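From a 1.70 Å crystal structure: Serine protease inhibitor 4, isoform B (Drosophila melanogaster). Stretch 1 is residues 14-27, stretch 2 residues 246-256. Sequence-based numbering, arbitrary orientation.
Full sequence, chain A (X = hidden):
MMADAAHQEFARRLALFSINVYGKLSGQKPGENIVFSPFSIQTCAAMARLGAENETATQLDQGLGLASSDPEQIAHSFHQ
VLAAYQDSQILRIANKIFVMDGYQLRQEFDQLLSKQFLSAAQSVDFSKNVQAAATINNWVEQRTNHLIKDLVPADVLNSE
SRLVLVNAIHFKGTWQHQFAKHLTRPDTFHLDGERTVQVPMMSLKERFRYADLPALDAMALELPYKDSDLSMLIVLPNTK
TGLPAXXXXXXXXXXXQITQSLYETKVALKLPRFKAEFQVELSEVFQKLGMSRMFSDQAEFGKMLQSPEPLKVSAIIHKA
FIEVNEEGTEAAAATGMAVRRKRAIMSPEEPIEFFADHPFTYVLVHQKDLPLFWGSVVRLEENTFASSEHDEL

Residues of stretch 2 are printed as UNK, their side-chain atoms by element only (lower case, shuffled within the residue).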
# COMPACT_ATOMS: atom_id res chain seq x y z
N LEU A 14 -7.33 1.20 -9.17
CA LEU A 14 -6.34 1.10 -8.10
C LEU A 14 -4.93 0.97 -8.68
O LEU A 14 -3.99 1.56 -8.15
CB LEU A 14 -6.65 -0.09 -7.20
CG LEU A 14 -5.63 -0.33 -6.09
CD1 LEU A 14 -5.47 0.93 -5.24
CD2 LEU A 14 -6.04 -1.50 -5.22
N ALA A 15 -4.79 0.22 -9.77
CA ALA A 15 -3.48 0.09 -10.42
C ALA A 15 -2.95 1.44 -10.91
O ALA A 15 -1.76 1.71 -10.79
CB ALA A 15 -3.55 -0.91 -11.59
N LEU A 16 -3.82 2.28 -11.45
CA LEU A 16 -3.39 3.59 -11.91
C LEU A 16 -3.04 4.49 -10.72
O LEU A 16 -2.02 5.15 -10.72
CB LEU A 16 -4.47 4.24 -12.78
CG LEU A 16 -4.18 5.65 -13.31
CD1 LEU A 16 -2.84 5.76 -13.99
CD2 LEU A 16 -5.27 6.08 -14.26
N PHE A 17 -3.90 4.50 -9.70
CA PHE A 17 -3.58 5.20 -8.46
C PHE A 17 -2.22 4.75 -7.91
O PHE A 17 -1.42 5.59 -7.47
CB PHE A 17 -4.67 4.97 -7.41
CG PHE A 17 -4.43 5.70 -6.11
CD1 PHE A 17 -4.40 7.08 -6.08
CD2 PHE A 17 -4.24 5.01 -4.93
CE1 PHE A 17 -4.19 7.76 -4.90
CE2 PHE A 17 -4.02 5.69 -3.74
CZ PHE A 17 -3.99 7.07 -3.74
N SER A 18 -1.95 3.45 -7.99
CA SER A 18 -0.69 2.90 -7.49
C SER A 18 0.52 3.50 -8.19
O SER A 18 1.48 3.92 -7.53
CB SER A 18 -0.66 1.38 -7.66
OG SER A 18 -1.70 0.73 -6.96
N ILE A 19 0.52 3.51 -9.52
CA ILE A 19 1.67 4.04 -10.23
C ILE A 19 1.75 5.55 -10.04
O ILE A 19 2.85 6.11 -10.03
CB ILE A 19 1.66 3.65 -11.73
CG1 ILE A 19 0.44 4.20 -12.46
CG2 ILE A 19 1.68 2.14 -11.86
CD1 ILE A 19 0.51 4.05 -13.97
N ASN A 20 0.61 6.22 -9.86
CA ASN A 20 0.63 7.65 -9.57
C ASN A 20 1.36 7.93 -8.26
O ASN A 20 2.23 8.80 -8.19
CB ASN A 20 -0.79 8.21 -9.50
CG ASN A 20 -1.49 8.24 -10.85
OD1 ASN A 20 -0.89 8.02 -11.90
ND2 ASN A 20 -2.78 8.58 -10.83
N VAL A 21 1.01 7.18 -7.22
CA VAL A 21 1.62 7.35 -5.90
C VAL A 21 3.11 6.97 -5.94
O VAL A 21 3.97 7.69 -5.41
CB VAL A 21 0.88 6.51 -4.84
CG1 VAL A 21 1.66 6.48 -3.52
CG2 VAL A 21 -0.52 7.07 -4.61
N TYR A 22 3.41 5.84 -6.58
CA TYR A 22 4.78 5.35 -6.71
C TYR A 22 5.65 6.43 -7.36
O TYR A 22 6.76 6.71 -6.90
CB TYR A 22 4.77 4.05 -7.53
CG TYR A 22 6.08 3.33 -7.77
CD1 TYR A 22 6.97 3.08 -6.74
CD2 TYR A 22 6.38 2.83 -9.03
CE1 TYR A 22 8.15 2.39 -6.97
CE2 TYR A 22 7.55 2.14 -9.27
CZ TYR A 22 8.43 1.92 -8.25
OH TYR A 22 9.59 1.23 -8.53
N GLY A 23 5.13 7.06 -8.40
CA GLY A 23 5.86 8.12 -9.06
C GLY A 23 6.16 9.30 -8.16
O GLY A 23 7.27 9.83 -8.18
N LYS A 24 5.17 9.74 -7.39
CA LYS A 24 5.37 10.86 -6.48
C LYS A 24 6.28 10.49 -5.30
O LYS A 24 7.03 11.33 -4.82
CB LYS A 24 4.02 11.38 -5.95
CG LYS A 24 3.08 11.91 -7.02
CD LYS A 24 3.75 12.90 -7.96
CE LYS A 24 2.75 13.42 -8.98
NZ LYS A 24 3.38 14.26 -10.02
N LEU A 25 6.21 9.25 -4.84
CA LEU A 25 7.06 8.81 -3.73
C LEU A 25 8.50 8.68 -4.17
O LEU A 25 9.42 9.04 -3.44
CB LEU A 25 6.58 7.48 -3.16
CG LEU A 25 5.30 7.50 -2.33
CD1 LEU A 25 4.88 6.08 -1.95
CD2 LEU A 25 5.47 8.35 -1.07
N SER A 26 8.70 8.13 -5.37
CA SER A 26 10.04 7.96 -5.91
C SER A 26 10.73 9.31 -6.09
O SER A 26 11.92 9.45 -5.85
CB SER A 26 9.99 7.21 -7.25
OG SER A 26 9.53 5.88 -7.06
N GLY A 27 9.96 10.31 -6.51
CA GLY A 27 10.47 11.66 -6.62
C GLY A 27 10.79 12.25 -5.26
O GLY A 27 11.75 13.00 -5.12
N UNK A 246 12.72 2.85 -16.31
CA UNK A 246 11.60 1.91 -16.27
C UNK A 246 10.43 2.50 -15.51
O UNK A 246 9.27 2.34 -15.91
c UNK A 246 10.87 -0.42 -15.38
c UNK A 246 10.19 -0.80 -16.68
c UNK A 246 11.38 -1.68 -14.68
c UNK A 246 12.00 0.58 -15.62
N UNK A 247 10.73 3.17 -14.41
CA UNK A 247 9.70 3.74 -13.55
C UNK A 247 8.89 4.75 -14.34
O UNK A 247 7.67 4.83 -14.20
o UNK A 247 11.74 3.36 -9.10
o UNK A 247 11.71 5.30 -10.12
c UNK A 247 10.86 3.41 -11.31
c UNK A 247 11.48 4.07 -10.09
c UNK A 247 10.32 4.40 -12.32
N UNK A 248 9.58 5.53 -15.16
CA UNK A 248 8.94 6.53 -16.01
C UNK A 248 8.09 5.88 -17.10
O UNK A 248 6.99 6.35 -17.40
c UNK A 248 11.90 9.06 -16.25
o UNK A 248 12.66 9.68 -15.49
c UNK A 248 10.68 8.37 -15.66
c UNK A 248 9.98 7.44 -16.64
o UNK A 248 12.09 8.98 -17.49
N UNK A 249 8.60 4.81 -17.69
CA UNK A 249 7.90 4.13 -18.77
C UNK A 249 6.70 3.31 -18.31
O UNK A 249 5.80 3.06 -19.11
n UNK A 249 13.16 2.64 -21.84
c UNK A 249 12.10 3.64 -21.49
c UNK A 249 10.79 2.98 -21.09
c UNK A 249 8.86 3.21 -19.53
c UNK A 249 9.89 3.95 -20.35
N UNK A 250 6.67 2.90 -17.05
CA UNK A 250 5.51 2.16 -16.56
C UNK A 250 4.23 2.98 -16.68
O UNK A 250 3.14 2.43 -16.80
c UNK A 250 6.69 0.54 -14.91
c UNK A 250 6.97 0.32 -13.43
c UNK A 250 5.73 1.71 -15.11
c UNK A 250 6.15 -0.74 -15.54
N UNK A 251 4.37 4.31 -16.69
CA UNK A 251 3.25 5.22 -16.86
C UNK A 251 2.60 5.09 -18.23
O UNK A 251 1.45 5.48 -18.41
c UNK A 251 4.49 6.95 -15.40
c UNK A 251 5.89 10.08 -13.91
c UNK A 251 5.12 8.32 -15.46
c UNK A 251 3.71 6.67 -16.68
n UNK A 251 5.45 8.84 -14.14
n UNK A 251 6.16 10.46 -12.67
n UNK A 251 6.04 10.93 -14.91
N UNK A 252 3.36 4.55 -19.18
CA UNK A 252 2.91 4.42 -20.56
C UNK A 252 2.11 3.15 -20.79
O UNK A 252 1.53 2.97 -21.86
c UNK A 252 6.26 5.39 -22.36
c UNK A 252 4.10 4.44 -21.53
c UNK A 252 5.04 5.65 -21.50
c UNK A 252 4.33 6.88 -21.97
N UNK A 253 2.07 2.28 -19.80
CA UNK A 253 1.36 1.02 -19.94
C UNK A 253 0.47 0.81 -18.71
O UNK A 253 0.23 1.76 -17.96
c UNK A 253 2.33 -0.16 -20.15
o UNK A 253 1.61 -1.34 -20.55
c UNK A 253 3.15 -0.43 -18.92
N UNK A 254 -0.05 -0.40 -18.54
CA UNK A 254 -0.86 -0.72 -17.36
C UNK A 254 -0.41 -2.04 -16.76
O UNK A 254 0.14 -2.90 -17.45
c UNK A 254 -2.37 -0.85 -17.68
c UNK A 254 -2.90 0.42 -18.35
o UNK A 254 -2.59 -1.99 -18.52
N UNK A 255 -0.69 -2.21 -15.48
CA UNK A 255 -0.39 -3.47 -14.82
C UNK A 255 -1.08 -4.64 -15.53
O UNK A 255 -0.51 -5.72 -15.70
c UNK A 255 -1.09 -4.33 -11.09
c UNK A 255 -0.82 -3.39 -13.36
c UNK A 255 0.94 -4.92 -12.46
c UNK A 255 -0.55 -4.60 -12.49
N UNK A 256 -2.31 -4.40 -15.98
CA UNK A 256 -3.08 -5.43 -16.68
C UNK A 256 -2.40 -5.85 -17.98
O UNK A 256 -2.36 -7.03 -18.33
c UNK A 256 -4.50 -4.94 -16.95
o UNK A 256 -5.22 -5.86 -17.75
O HOH W 1 -0.40 0.32 -13.47
O HOH W 2 4.17 7.39 -12.04

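Position 246 carries four side-chain carbons, forked at the second. The group does not reach stretch 1. The fork at the second carbon makes this Leu246.

Position 247 has three carbons, the third carrying two oxygens. Its CA-to-CB bond points toward stretch 1, and the carboxylate reaches Tyr22 and Ser26. This is Glu247. Its OE2 lies 3.1 Å from Tyr22 OH, oblique to the ring, and its OE1 lies 3.8 Å from Ser26 OG. Ser26 OG is already engaged, donating to Tyr22 O at 2.9 Å.

Position 248 has the same atoms, three carbons and a terminal pair of oxygens. They are out of reach of stretch 1 and exposed. It is Glu248.

Position 249 is a row of four carbons ending in nitrogen, out of reach of stretch 1. It is Lys249.

Position 250 has four carbons forked at the second, buried and directed toward stretch 1. It is Leu250. The closest contact it makes is through its backbone: Ile19 CD1 sits 4.2 Å from Leu250 O.

Position 251 shows three carbons, a nitrogen, then a carbon bearing two more nitrogens. This guanidinium identifies Arg251. CA to CB runs sideways, but the end comes nearer, bringing NH2 to 4.3 Å from Gly23 CA. Gly23 meets the edge of the group. An ideal CB on Gly23 would be 3.2 Å from Arg251 NH2, a tight fit.

Position 252 again has four carbons forked at the second, directed away from stretch 1. It is Leu252.

Position 253 has one carbon carrying an oxygen and a carbon. It also points away. It is Thr253.

Position 254 repeats that branched pattern, sideways to stretch 1. It is Thr254, the N-cap residue; its side chain caps a backbone N just past the stretch.

Position 255 has four carbons forked at the second, buried and pointing toward stretch 1. Its CB is 4.1 Å from Ala15 CB. It is Leu255.

Position 256 has one carbon then one oxygen, without contact to stretch 1. It is Ser256.

The contact buries 391 Å² in total. Ala15, Ile19 and Gly23, spaced four apart on one helix, have their nearest CA atoms in Leu255, Arg251 and Glu247. The two stretches therefore run in opposite directions. The Ala15-Leu255 apolar contact and the packing of Ile19 on the backbone of Leu250 and Arg251 are joined by two water bridges. Water 2 donates to Ile19 O (2.7 Å) and accepts from Arg251 NE (2.9 Å). Water 1 accepts from Leu255 N (3.2 Å) and donates weakly to Ala15 O (3.3 Å).

Stretch 2, residues 246-256: LEEKLRLTTLS
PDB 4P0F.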